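Putative hemoglobin-like oxygen-binding protein (PDB 4UUR) probably binds and carries oxygen at a heme iron, as a cold-adapted truncated hemoglobin of an Antarctic marine bacterium. Local coordinates at residues R40-M45 with D56-P61; F70-G75 with P90-R95. All coordinates share one frame; numbering follows the deposited sequence.

Contact 1: R40-M45 with D56-P61; sequences RFYDIM and DMHPLP. With HEM (protoporphyrin IX containing Fe), chain C.
Tyr-42 and Met-45 meet His-58 in a buried, side-chain-only contact on the distal side of the heme in this truncated globin, joining the end of the B helix (31-45) to the loop between helices 52-56 and 63-76. The backbones stay well apart, with the CA atoms of Tyr-42 and His-58 10.2 Å from each other, so long side chains must bridge the interval. The two aromatic rings form an offset edge-to-face pair, planes at 71°, in which the tyrosine presents its CE1 edge to the imidazole; Tyr-42 CE1 lies 4.0 Å from His-58 NE2. Met-45 reaches the same side of the imidazole. Its CG is anti to the backbone N (chi1 178°) and the chain runs on extended, which carries SD to 3.6 Å from His-58 CE1, oblique to the ring; the bend at chi3 then sets only the terminal CE, which also lies near CE1. A long, unbranched side chain ending in a polarisable thioether suits this reach to a flat ring. On the opposite face, offset toward the rim, sits the heme methyl CMA, and the imidazole is thus clasped between methionine and porphyrin. Its ND1 bonds to the carbonyl oxygen of Leu-54, which should fix the rotation of the ring and leave NE2 directed into the pocket. The tyrosine is held in turn by Phe-41, whose CD2 stands 3.8 Å above the centre of one face. Tyrosine and histidine suit the place because each gives a ring to pack and a polar atom to hold a water. Those polar atoms share one that lies in the plane of both rings, at their edges: water 1 is 2.5 Å from Tyr-42 OH and 2.8 Å from His-58 NE2.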
ATOM      1  N   ARG A  40      -1.468  -7.191   6.264  1.00 25.26           N
ATOM      2  CA  ARG A  40      -2.933  -7.237   6.239  1.00 25.70           C
ATOM      3  C   ARG A  40      -3.461  -6.914   4.834  1.00 25.81           C
ATOM      4  O   ARG A  40      -4.399  -7.551   4.357  1.00 25.75           O
ATOM      5  CB  ARG A  40      -3.475  -6.192   7.183  1.00 28.36           C
ATOM      6  CG  ARG A  40      -5.000  -6.000   7.161  1.00 31.79           C
ATOM      7  CD  ARG A  40      -5.726  -7.051   7.956  1.00 29.56           C
ATOM      8  NE  ARG A  40      -5.532  -6.800   9.375  1.00 29.08           N
ATOM      9  CZ  ARG A  40      -6.034  -7.545  10.353  1.00 29.88           C
ATOM     10  NH1 ARG A  40      -6.760  -8.634  10.123  1.00 32.54           N
ATOM     11  NH2 ARG A  40      -5.820  -7.182  11.586  1.00 30.47           N
ATOM     12  N   PHE A  41      -2.856  -5.919   4.190  1.00 24.66           N
ATOM     13  CA  PHE A  41      -3.202  -5.510   2.825  1.00 25.98           C
ATOM     14  C   PHE A  41      -3.170  -6.700   1.864  1.00 25.84           C
ATOM     15  O   PHE A  41      -4.143  -6.962   1.175  1.00 27.40           O
ATOM     16  CB  PHE A  41      -2.227  -4.404   2.338  1.00 25.44           C
ATOM     17  CG  PHE A  41      -2.485  -3.937   0.933  1.00 27.75           C
ATOM     18  CD1 PHE A  41      -3.653  -3.274   0.602  1.00 29.36           C
ATOM     19  CD2 PHE A  41      -1.591  -4.201  -0.063  1.00 32.03           C
ATOM     20  CE1 PHE A  41      -3.899  -2.876  -0.694  1.00 29.16           C
ATOM     21  CE2 PHE A  41      -1.816  -3.776  -1.349  1.00 30.98           C
ATOM     22  CZ  PHE A  41      -2.963  -3.097  -1.661  1.00 30.02           C
ATOM     23  N   TYR A  42      -2.053  -7.421   1.839  1.00 24.32           N
ATOM     24  CA  TYR A  42      -1.893  -8.560   0.942  1.00 24.41           C
ATOM     25  C   TYR A  42      -2.714  -9.747   1.421  1.00 25.51           C
ATOM     26  O   TYR A  42      -3.196 -10.546   0.620  1.00 26.19           O
ATOM     27  CB  TYR A  42      -0.386  -8.902   0.834  1.00 24.77           C
ATOM     28  CG  TYR A  42       0.361  -7.850  -0.003  1.00 24.04           C
ATOM     29  CD1 TYR A  42       0.037  -7.660  -1.344  1.00 22.84           C
ATOM     30  CD2 TYR A  42       1.319  -7.041   0.547  1.00 25.17           C
ATOM     31  CE1 TYR A  42       0.641  -6.665  -2.111  1.00 25.71           C
ATOM     32  CE2 TYR A  42       1.977  -6.072  -0.211  1.00 26.94           C
ATOM     33  CZ  TYR A  42       1.627  -5.878  -1.557  1.00 28.40           C
ATOM     34  OH  TYR A  42       2.233  -4.909  -2.343  1.00 30.64           O
ATOM     35  N   ASP A  43      -2.887  -9.873   2.727  1.00 24.14           N
ATOM     36  CA  ASP A  43      -3.694 -10.953   3.256  1.00 26.27           C
ATOM     37  C   ASP A  43      -5.115 -10.894   2.738  1.00 27.67           C
ATOM     38  O   ASP A  43      -5.703 -11.915   2.371  1.00 31.53           O
ATOM     39  CB  ASP A  43      -3.665 -10.894   4.767  1.00 29.01           C
ATOM     40  CG  ASP A  43      -2.433 -11.617   5.356  1.00 29.35           C
ATOM     41  OD1 ASP A  43      -1.652 -12.237   4.588  1.00 26.30           O
ATOM     42  OD2 ASP A  43      -2.292 -11.586   6.585  1.00 30.08           O
ATOM     43  N   ILE A  44      -5.638  -9.674   2.669  1.00 27.51           N
ATOM     44  CA  ILE A  44      -6.984  -9.407   2.205  1.00 28.32           C
ATOM     45  C   ILE A  44      -7.044  -9.498   0.684  1.00 29.92           C
ATOM     46  O   ILE A  44      -7.986 -10.095   0.137  1.00 30.91           O
ATOM     47  CB  ILE A  44      -7.437  -8.019   2.660  1.00 28.03           C
ATOM     48  CG1 ILE A  44      -7.726  -8.053   4.165  1.00 26.46           C
ATOM     49  CG2 ILE A  44      -8.630  -7.521   1.853  1.00 27.06           C
ATOM     50  CD1 ILE A  44      -7.857  -6.686   4.783  1.00 26.14           C
ATOM     51  N   MET A  45      -6.041  -8.917   0.010  1.00 28.87           N
ATOM     52  CA  MET A  45      -5.991  -8.945  -1.432  1.00 29.72           C
ATOM     53  C   MET A  45      -6.050 -10.367  -1.957  1.00 32.62           C
ATOM     54  O   MET A  45      -6.681 -10.617  -2.999  1.00 32.46           O
ATOM     55  CB  MET A  45      -4.694  -8.317  -1.955  1.00 32.31           C
ATOM     56  CG  MET A  45      -4.547  -8.343  -3.486  1.00 31.31           C
ATOM     57  SD  MET A  45      -2.926  -7.851  -4.077  1.00 33.09           S
ATOM     58  CE  MET A  45      -2.804  -6.138  -3.531  1.00 32.95           C
ATOM     59  N   ASP A  56      -4.088 -11.370  -9.136  1.00 33.62           N
ATOM     60  CA  ASP A  56      -3.539 -12.093 -10.286  1.00 34.50           C
ATOM     61  C   ASP A  56      -2.393 -11.348 -11.058  1.00 35.50           C
ATOM     62  O   ASP A  56      -1.649 -11.936 -11.825  1.00 37.63           O
ATOM     63  CB  ASP A  56      -4.700 -12.417 -11.234  1.00 40.29           C
ATOM     64  CG  ASP A  56      -5.667 -13.493 -10.655  1.00 49.32           C
ATOM     65  OD1 ASP A  56      -5.304 -14.155  -9.632  1.00 50.33           O
ATOM     66  OD2 ASP A  56      -6.785 -13.671 -11.237  1.00 48.21           O
ATOM     67  N   MET A  57      -2.225 -10.065 -10.848  1.00 34.72           N
ATOM     68  CA  MET A  57      -1.084  -9.388 -11.400  1.00 35.53           C
ATOM     69  C   MET A  57       0.188  -9.694 -10.578  1.00 33.64           C
ATOM     70  O   MET A  57       1.322  -9.366 -10.986  1.00 29.94           O
ATOM     71  CB  MET A  57      -1.330  -7.895 -11.380  1.00 37.73           C
ATOM     72  CG  MET A  57      -2.567  -7.424 -12.112  1.00 38.90           C
ATOM     73  SD  MET A  57      -2.683  -5.647 -11.889  1.00 47.23           S
ATOM     74  CE  MET A  57      -1.487  -5.055 -13.079  1.00 50.01           C
ATOM     75  N   HIS A  58       0.018 -10.334  -9.433  1.00 30.47           N
ATOM     76  CA  HIS A  58       1.171 -10.600  -8.582  1.00 32.30           C
ATOM     77  C   HIS A  58       1.656 -12.046  -8.746  1.00 34.21           C
ATOM     78  O   HIS A  58       0.986 -12.957  -8.324  1.00 36.19           O
ATOM     79  CB  HIS A  58       0.819 -10.348  -7.121  1.00 31.74           C
ATOM     80  CG  HIS A  58       0.546  -8.910  -6.795  1.00 29.59           C
ATOM     81  ND1 HIS A  58      -0.635  -8.273  -7.131  1.00 30.00           N
ATOM     82  CD2 HIS A  58       1.299  -7.995  -6.142  1.00 28.94           C
ATOM     83  CE1 HIS A  58      -0.588  -7.024  -6.698  1.00 30.01           C
ATOM     84  NE2 HIS A  58       0.568  -6.840  -6.078  1.00 29.68           N
ATOM     85  N   PRO A  59       2.838 -12.251  -9.331  1.00 38.70           N
ATOM     86  CA  PRO A  59       3.408 -13.601  -9.389  1.00 39.81           C
ATOM     87  C   PRO A  59       3.741 -14.092  -7.984  1.00 41.71           C
ATOM     88  O   PRO A  59       4.267 -13.338  -7.166  1.00 42.30           O
ATOM     89  CB  PRO A  59       4.690 -13.420 -10.215  1.00 39.12           C
ATOM     90  CG  PRO A  59       4.673 -12.005 -10.688  1.00 40.84           C
ATOM     91  CD  PRO A  59       3.836 -11.246  -9.706  1.00 38.74           C
ATOM     92  N   LEU A  60       3.385 -15.332  -7.690  1.00 39.90           N
ATOM     93  CA  LEU A  60       3.511 -15.826  -6.346  1.00 42.75           C
ATOM     94  C   LEU A  60       4.896 -16.398  -6.185  1.00 47.81           C
ATOM     95  O   LEU A  60       5.590 -16.622  -7.173  1.00 54.71           O
ATOM     96  CB  LEU A  60       2.443 -16.870  -6.074  1.00 42.43           C
ATOM     97  CG  LEU A  60       1.009 -16.361  -6.324  1.00 41.47           C
ATOM     98  CD1 LEU A  60       0.019 -17.509  -6.164  1.00 39.64           C
ATOM     99  CD2 LEU A  60       0.661 -15.238  -5.363  1.00 41.96           C
ATOM    100  N   PRO A  61       5.339 -16.592  -4.944  1.00 42.15           N
ATOM    101  CA  PRO A  61       4.683 -16.196  -3.721  1.00 38.19           C
ATOM    102  C   PRO A  61       4.897 -14.701  -3.439  1.00 37.79           C
ATOM    103  O   PRO A  61       5.790 -14.083  -4.024  1.00 37.53           O
ATOM    104  CB  PRO A  61       5.380 -17.073  -2.670  1.00 36.66           C
ATOM    105  CG  PRO A  61       6.777 -17.215  -3.191  1.00 36.82           C
ATOM    106  CD  PRO A  61       6.636 -17.253  -4.691  1.00 40.60           C
TER
HETATM  107  CHA HEM C 700       4.563  -2.896  -6.982  1.00 26.41           C
HETATM  108  CHB HEM C 700       0.005  -3.024  -8.690  1.00 23.80           C
HETATM  109  CHC HEM C 700      -0.808   1.196  -6.428  1.00 25.84           C
HETATM  110  CHD HEM C 700       3.311   0.684  -4.066  1.00 28.42           C
HETATM  111  C1A HEM C 700       3.418  -3.276  -7.658  1.00 26.76           C
HETATM  112  C2A HEM C 700       3.302  -4.418  -8.453  1.00 25.64           C
HETATM  113  C3A HEM C 700       2.018  -4.460  -8.908  1.00 26.37           C
HETATM  114  C4A HEM C 700       1.320  -3.331  -8.419  1.00 26.53           C
HETATM  115  CMA HEM C 700       1.418  -5.529  -9.813  1.00 27.86           C
HETATM  116  CAA HEM C 700       4.374  -5.439  -8.777  1.00 27.61           C
HETATM  117  CBA HEM C 700       4.991  -6.074  -7.532  1.00 35.54           C
HETATM  118  CGA HEM C 700       5.452  -7.507  -7.697  1.00 36.29           C
HETATM  119  O1A HEM C 700       4.703  -8.488  -7.891  1.00 38.57           O
HETATM  120  O2A HEM C 700       6.671  -7.713  -7.573  1.00 47.68           O
HETATM  121  C1B HEM C 700      -0.600  -1.839  -8.241  1.00 25.44           C
HETATM  122  C2B HEM C 700      -1.864  -1.353  -8.693  1.00 26.36           C
HETATM  123  C3B HEM C 700      -2.089  -0.155  -8.064  1.00 27.60           C
HETATM  124  C4B HEM C 700      -0.891   0.086  -7.264  1.00 26.11           C
HETATM  125  CMB HEM C 700      -2.766  -2.120  -9.644  1.00 28.92           C
HETATM  126  CAB HEM C 700      -3.152   0.899  -8.056  1.00 31.21           C
HETATM  127  CBB HEM C 700      -4.118   0.902  -8.916  1.00 37.94           C
HETATM  128  C1C HEM C 700       0.198   1.407  -5.493  1.00 27.84           C
HETATM  129  C2C HEM C 700       0.225   2.395  -4.495  1.00 30.31           C
HETATM  130  C3C HEM C 700       1.427   2.248  -3.846  1.00 31.69           C
HETATM  131  C4C HEM C 700       2.088   1.141  -4.429  1.00 30.69           C
HETATM  132  CMC HEM C 700      -0.863   3.435  -4.270  1.00 33.11           C
HETATM  133  CAC HEM C 700       1.992   2.978  -2.690  1.00 39.33           C
HETATM  134  CBC HEM C 700       1.279   3.843  -1.978  1.00 41.60           C
HETATM  135  C1D HEM C 700       3.952  -0.306  -4.743  1.00 27.67           C
HETATM  136  C2D HEM C 700       5.343  -0.628  -4.436  1.00 28.09           C
HETATM  137  C3D HEM C 700       5.680  -1.613  -5.240  1.00 30.93           C
HETATM  138  C4D HEM C 700       4.503  -1.886  -6.050  1.00 28.38           C
HETATM  139  CMD HEM C 700       6.271   0.005  -3.437  1.00 30.61           C
HETATM  140  CAD HEM C 700       7.048  -2.264  -5.345  1.00 35.44           C
HETATM  141  CBD HEM C 700       7.742  -1.549  -6.509  1.00 41.73           C
HETATM  142  CGD HEM C 700       9.193  -1.981  -6.745  1.00 51.80           C
HETATM  143  O1D HEM C 700       9.704  -2.944  -6.152  1.00 52.81           O
HETATM  144  O2D HEM C 700       9.931  -1.384  -7.553  1.00 54.82           O
HETATM  145  NA  HEM C 700       2.171  -2.643  -7.614  1.00 26.29           N
HETATM  146  NB  HEM C 700      -0.094  -0.952  -7.407  1.00 26.02           N
HETATM  147  NC  HEM C 700       1.304   0.656  -5.407  1.00 26.31           N
HETATM  148  ND  HEM C 700       3.469  -1.105  -5.667  1.00 27.03           N
HETATM  149 FE   HEM C 700       1.784  -1.026  -6.501  1.00 28.06          FE
HETATM  150  O   HOH W   1       1.502  -4.600  -4.725  1.00 27.13           O
HETATM  151  O   HOH W   2       1.024  -2.358  -4.935  1.00 23.31           O

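Contact 2: F70-G75 with P90-R95. With HEM (protoporphyrin IX containing Fe), chain C.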
ATOM      1  N   PHE A  70       6.427  -3.053   2.716  1.00 32.25           N
ATOM      2  CA  PHE A  70       6.731  -2.632   4.094  1.00 37.80           C
ATOM      3  C   PHE A  70       7.850  -1.581   4.126  1.00 41.51           C
ATOM      4  O   PHE A  70       7.681  -0.489   4.709  1.00 40.95           O
ATOM      5  CB  PHE A  70       7.144  -3.827   4.948  1.00 43.43           C
ATOM      6  CG  PHE A  70       7.982  -3.465   6.139  1.00 49.30           C
ATOM      7  CD1 PHE A  70       7.441  -2.740   7.199  1.00 51.93           C
ATOM      8  CD2 PHE A  70       9.312  -3.877   6.222  1.00 57.14           C
ATOM      9  CE1 PHE A  70       8.216  -2.411   8.306  1.00 54.97           C
ATOM     10  CE2 PHE A  70      10.097  -3.549   7.322  1.00 55.63           C
ATOM     11  CZ  PHE A  70       9.551  -2.804   8.359  1.00 56.97           C
ATOM     12  N   GLU A  71       8.977  -1.924   3.488  1.00 41.56           N
ATOM     13  CA  GLU A  71      10.104  -1.019   3.337  1.00 39.36           C
ATOM     14  C   GLU A  71       9.624   0.300   2.838  1.00 37.68           C
ATOM     15  O   GLU A  71      10.059   1.332   3.328  1.00 39.05           O
ATOM     16  CB  GLU A  71      11.149  -1.587   2.365  1.00 39.90           C
ATOM     17  CG  GLU A  71      12.068  -2.620   2.988  1.00 42.05           C
ATOM     18  CD  GLU A  71      12.637  -3.625   1.987  1.00 45.26           C
ATOM     19  OE1 GLU A  71      12.784  -3.372   0.758  1.00 50.57           O
ATOM     20  OE2 GLU A  71      12.929  -4.727   2.447  1.00 54.68           O
ATOM     21  N   PHE A  72       8.693   0.292   1.884  1.00 38.64           N
ATOM     22  CA  PHE A  72       8.179   1.575   1.367  1.00 41.27           C
ATOM     23  C   PHE A  72       7.407   2.333   2.409  1.00 42.15           C
ATOM     24  O   PHE A  72       7.639   3.538   2.602  1.00 48.36           O
ATOM     25  CB  PHE A  72       7.331   1.408   0.127  1.00 37.94           C
ATOM     26  CG  PHE A  72       6.572   2.636  -0.250  1.00 38.80           C
ATOM     27  CD1 PHE A  72       7.196   3.681  -0.930  1.00 40.19           C
ATOM     28  CD2 PHE A  72       5.206   2.743   0.060  1.00 39.99           C
ATOM     29  CE1 PHE A  72       6.467   4.815  -1.289  1.00 39.46           C
ATOM     30  CE2 PHE A  72       4.480   3.847  -0.297  1.00 37.60           C
ATOM     31  CZ  PHE A  72       5.106   4.890  -0.975  1.00 39.52           C
ATOM     32  N   LEU A  73       6.515   1.616   3.090  1.00 42.67           N
ATOM     33  CA  LEU A  73       5.673   2.207   4.149  1.00 40.17           C
ATOM     34  C   LEU A  73       6.499   2.777   5.302  1.00 36.18           C
ATOM     35  O   LEU A  73       6.179   3.827   5.797  1.00 35.29           O
ATOM     36  CB  LEU A  73       4.643   1.204   4.696  1.00 37.41           C
ATOM     37  CG  LEU A  73       3.500   0.902   3.753  1.00 35.59           C
ATOM     38  CD1 LEU A  73       2.532  -0.082   4.404  1.00 40.25           C
ATOM     39  CD2 LEU A  73       2.812   2.176   3.330  1.00 35.04           C
ATOM     40  N   SER A  74       7.557   2.104   5.726  1.00 38.10           N
ATOM     41  CA  SER A  74       8.363   2.681   6.787  1.00 41.38           C
ATOM     42  C   SER A  74       8.803   4.137   6.491  1.00 42.78           C
ATOM     43  O   SER A  74       8.681   4.982   7.348  1.00 48.34           O
ATOM     44  CB  SER A  74       9.576   1.845   7.109  1.00 43.54           C
ATOM     45  OG  SER A  74      10.461   2.627   7.921  1.00 49.13           O
ATOM     46  N   GLY A  75       9.264   4.447   5.287  1.00 39.79           N
ATOM     47  CA  GLY A  75       9.623   5.814   4.982  1.00 40.33           C
ATOM     48  C   GLY A  75       8.473   6.718   4.609  1.00 39.95           C
ATOM     49  O   GLY A  75       8.423   7.864   5.003  1.00 41.00           O
ATOM     50  N   PRO A  90      11.048   6.329  -4.806  1.00 64.33           N
ATOM     51  CA  PRO A  90       9.734   5.824  -5.193  1.00 64.87           C
ATOM     52  C   PRO A  90       9.319   5.905  -6.669  1.00 61.88           C
ATOM     53  O   PRO A  90       9.006   4.886  -7.281  1.00 63.29           O
ATOM     54  CB  PRO A  90       8.807   6.677  -4.346  1.00 66.24           C
ATOM     55  CG  PRO A  90       9.557   6.795  -3.064  1.00 68.36           C
ATOM     56  CD  PRO A  90      11.017   6.779  -3.404  1.00 66.95           C
ATOM     57  N   MET A  91       9.274   7.092  -7.241  1.00 60.65           N
ATOM     58  CA  MET A  91       8.930   7.197  -8.646  1.00 64.03           C
ATOM     59  C   MET A  91       7.781   6.236  -8.926  1.00 54.84           C
ATOM     60  O   MET A  91       7.752   5.584  -9.963  1.00 51.18           O
ATOM     61  CB  MET A  91      10.140   6.772  -9.489  1.00 73.37           C
ATOM     62  CG  MET A  91      11.447   7.458  -9.115  1.00 79.63           C
ATOM     63  SD  MET A  91      11.650   9.024  -9.985  1.00 86.26           S
ATOM     64  CE  MET A  91      12.093   8.477 -11.646  1.00 81.77           C
ATOM     65  N   LEU A  92       6.847   6.136  -7.991  1.00 47.05           N
ATOM     66  CA  LEU A  92       5.832   5.096  -8.061  1.00 43.56           C
ATOM     67  C   LEU A  92       5.111   5.060  -9.394  1.00 40.48           C
ATOM     68  O   LEU A  92       4.875   3.967  -9.909  1.00 36.06           O
ATOM     69  CB  LEU A  92       4.787   5.231  -6.951  1.00 41.31           C
ATOM     70  CG  LEU A  92       5.299   4.996  -5.527  1.00 45.19           C
ATOM     71  CD1 LEU A  92       4.080   4.866  -4.609  1.00 47.57           C
ATOM     72  CD2 LEU A  92       6.222   3.778  -5.424  1.00 43.99           C
ATOM     73  N   ARG A  93       4.747   6.219  -9.962  1.00 39.83           N
ATOM     74  CA  ARG A  93       3.976   6.200 -11.208  1.00 41.31           C
ATOM     75  C   ARG A  93       4.716   5.417 -12.279  1.00 38.24           C
ATOM     76  O   ARG A  93       4.129   4.559 -12.939  1.00 35.24           O
ATOM     77  CB  ARG A  93       3.622   7.595 -11.741  1.00 42.21           C
ATOM     78  CG  ARG A  93       2.799   7.493 -13.016  1.00 41.58           C
ATOM     79  CD  ARG A  93       2.033   8.744 -13.353  1.00 38.51           C
ATOM     80  NE  ARG A  93       1.615   8.716 -14.741  1.00 35.34           N
ATOM     81  CZ  ARG A  93       0.484   8.189 -15.204  1.00 39.84           C
ATOM     82  NH1 ARG A  93      -0.405   7.611 -14.398  1.00 40.31           N
ATOM     83  NH2 ARG A  93       0.234   8.224 -16.508  1.00 39.00           N
ATOM     84  N   LYS A  94       6.014   5.718 -12.366  1.00 41.75           N
ATOM     85  CA  LYS A  94       6.954   5.172 -13.335  1.00 46.40           C
ATOM     86  C   LYS A  94       7.165   3.691 -13.082  1.00 40.55           C
ATOM     87  O   LYS A  94       7.035   2.873 -13.989  1.00 39.85           O
ATOM     88  CB  LYS A  94       8.306   5.936 -13.248  1.00 51.18           C
ATOM     89  CG  LYS A  94       9.353   5.569 -14.308  1.00 59.88           C
ATOM     90  CD  LYS A  94       8.855   5.839 -15.739  1.00 65.07           C
ATOM     91  CE  LYS A  94       9.550   4.983 -16.810  1.00 69.82           C
ATOM     92  NZ  LYS A  94       8.698   4.774 -18.035  1.00 69.15           N
ATOM     93  N   ARG A  95       7.514   3.363 -11.844  1.00 39.65           N
ATOM     94  CA  ARG A  95       7.639   1.971 -11.392  1.00 37.78           C
ATOM     95  C   ARG A  95       6.447   1.068 -11.711  1.00 33.60           C
ATOM     96  O   ARG A  95       6.648  -0.104 -11.885  1.00 30.84           O
ATOM     97  CB  ARG A  95       7.876   1.942  -9.899  1.00 42.18           C
ATOM     98  CG  ARG A  95       9.326   1.872  -9.548  1.00 47.98           C
ATOM     99  CD  ARG A  95       9.470   1.533  -8.086  1.00 51.94           C
ATOM    100  NE  ARG A  95      10.867   1.330  -7.715  1.00 56.72           N
ATOM    101  CZ  ARG A  95      11.725   2.320  -7.529  1.00 56.83           C
ATOM    102  NH1 ARG A  95      11.344   3.574  -7.693  1.00 59.68           N
ATOM    103  NH2 ARG A  95      12.957   2.058  -7.163  1.00 58.97           N
TER
HETATM  104  CHA HEM C 700       4.563  -2.896  -6.982  1.00 26.41           C
HETATM  105  CHB HEM C 700       0.005  -3.024  -8.690  1.00 23.80           C
HETATM  106  CHC HEM C 700      -0.808   1.196  -6.428  1.00 25.84           C
HETATM  107  CHD HEM C 700       3.311   0.684  -4.066  1.00 28.42           C
HETATM  108  C1A HEM C 700       3.418  -3.276  -7.658  1.00 26.76           C
HETATM  109  C2A HEM C 700       3.302  -4.418  -8.453  1.00 25.64           C
HETATM  110  C3A HEM C 700       2.018  -4.460  -8.908  1.00 26.37           C
HETATM  111  C4A HEM C 700       1.320  -3.331  -8.419  1.00 26.53           C
HETATM  112  CMA HEM C 700       1.418  -5.529  -9.813  1.00 27.86           C
HETATM  113  CAA HEM C 700       4.374  -5.439  -8.777  1.00 27.61           C
HETATM  114  CBA HEM C 700       4.991  -6.074  -7.532  1.00 35.54           C
HETATM  115  CGA HEM C 700       5.452  -7.507  -7.697  1.00 36.29           C
HETATM  116  O1A HEM C 700       4.703  -8.488  -7.891  1.00 38.57           O
HETATM  117  O2A HEM C 700       6.671  -7.713  -7.573  1.00 47.68           O
HETATM  118  C1B HEM C 700      -0.600  -1.839  -8.241  1.00 25.44           C
HETATM  119  C2B HEM C 700      -1.864  -1.353  -8.693  1.00 26.36           C
HETATM  120  C3B HEM C 700      -2.089  -0.155  -8.064  1.00 27.60           C
HETATM  121  C4B HEM C 700      -0.891   0.086  -7.264  1.00 26.11           C
HETATM  122  CMB HEM C 700      -2.766  -2.120  -9.644  1.00 28.92           C
HETATM  123  CAB HEM C 700      -3.152   0.899  -8.056  1.00 31.21           C
HETATM  124  CBB HEM C 700      -4.118   0.902  -8.916  1.00 37.94           C
HETATM  125  C1C HEM C 700       0.198   1.407  -5.493  1.00 27.84           C
HETATM  126  C2C HEM C 700       0.225   2.395  -4.495  1.00 30.31           C
HETATM  127  C3C HEM C 700       1.427   2.248  -3.846  1.00 31.69           C
HETATM  128  C4C HEM C 700       2.088   1.141  -4.429  1.00 30.69           C
HETATM  129  CMC HEM C 700      -0.863   3.435  -4.270  1.00 33.11           C
HETATM  130  CAC HEM C 700       1.992   2.978  -2.690  1.00 39.33           C
HETATM  131  CBC HEM C 700       1.279   3.843  -1.978  1.00 41.60           C
HETATM  132  C1D HEM C 700       3.952  -0.306  -4.743  1.00 27.67           C
HETATM  133  C2D HEM C 700       5.343  -0.628  -4.436  1.00 28.09           C
HETATM  134  C3D HEM C 700       5.680  -1.613  -5.240  1.00 30.93           C
HETATM  135  C4D HEM C 700       4.503  -1.886  -6.050  1.00 28.38           C
HETATM  136  CMD HEM C 700       6.271   0.005  -3.437  1.00 30.61           C
HETATM  137  CAD HEM C 700       7.048  -2.264  -5.345  1.00 35.44           C
HETATM  138  CBD HEM C 700       7.742  -1.549  -6.509  1.00 41.73           C
HETATM  139  CGD HEM C 700       9.193  -1.981  -6.745  1.00 51.80           C
HETATM  140  O1D HEM C 700       9.704  -2.944  -6.152  1.00 52.81           O
HETATM  141  O2D HEM C 700       9.931  -1.384  -7.553  1.00 54.82           O
HETATM  142  NA  HEM C 700       2.171  -2.643  -7.614  1.00 26.29           N
HETATM  143  NB  HEM C 700      -0.094  -0.952  -7.407  1.00 26.02           N
HETATM  144  NC  HEM C 700       1.304   0.656  -5.407  1.00 26.31           N
HETATM  145  ND  HEM C 700       3.469  -1.105  -5.667  1.00 27.03           N
HETATM  146 FE   HEM C 700       1.784  -1.026  -6.501  1.00 28.06          FE
HETATM  147  O   HOH W   2       1.024  -2.358  -4.935  1.00 23.31           O
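The backbones of Phe-72 and Pro-90 come nearest at their CA atoms, 8.0 Å apart, where helix 63-76 passes the turn that leads through the N-cap residue Met-91 into the short helix 92-95. Across this interval the apolar contact is made by the Phe-72 ring alone. With CG anti to the backbone N (chi1 168°), the ring projects from its helix to meet Leu-92, which comes from the opposite direction and places CD1 3.8 Å from Phe-72 CZ, oblique to the ring. Pro-90 approaches near the ring plane instead, its CG at the edge, 4.1 Å from Phe-72 CE1. A rigid, compact proline fits this turn, while a branched leucine can touch two surfaces at once: Leu-92 CD1 also lies 3.4 Å from the heme vinyl carbon CAC. The phenylalanine touches the same vinyl, its CE2 being 3.6 Å from CAC, and its ring is stacked with that of Trp-76. Putting an alanine in place of Phe-72 would probably open a gap beside the vinyl group, leaving it freer to turn and Leu-92 and Trp-76 without their aromatic neighbour. At the far end of the short helix the interaction becomes polar. Arg-95 extends from CG to NE, and NE makes a weak bond of 2.9 Å to the heme propionate oxygen O2D, which lies at the guanidinium edge and in its plane; opposite charge probably strengthens this grip. NH1 of Arg-95 is steadied by the carbonyl oxygens of Pro-90, weakly, and His-89. The Leu-92 carbonyl bonds ND1 of the axial ligand His-96, so this short F helix and its preceding turn form the proximal wall of a truncated-globin heme pocket, closed at the vinyl edge by Phe-72 of the E helix.

In the fold
Contact 1 and contact 2 follow one another along the chain and sit about 17 Å apart, centre to centre, without touching; their nearest atoms are about 6 Å apart. The heme connects them. Contact 1 lies on the face where water 2 binds the iron, at 2.2 Å from FE to the water oxygen, whereas in contact 2 Leu-92 belongs to the other face, its side chain about 4 Å from that of the axial ligand His-96. The side chain of His-58 is about 8 Å from that of His-96, across the porphyrin. Together 40-45 with 56-61 and 70-75 with 90-95 contribute distal wall, vinyl edge and propionate grip to one pocket.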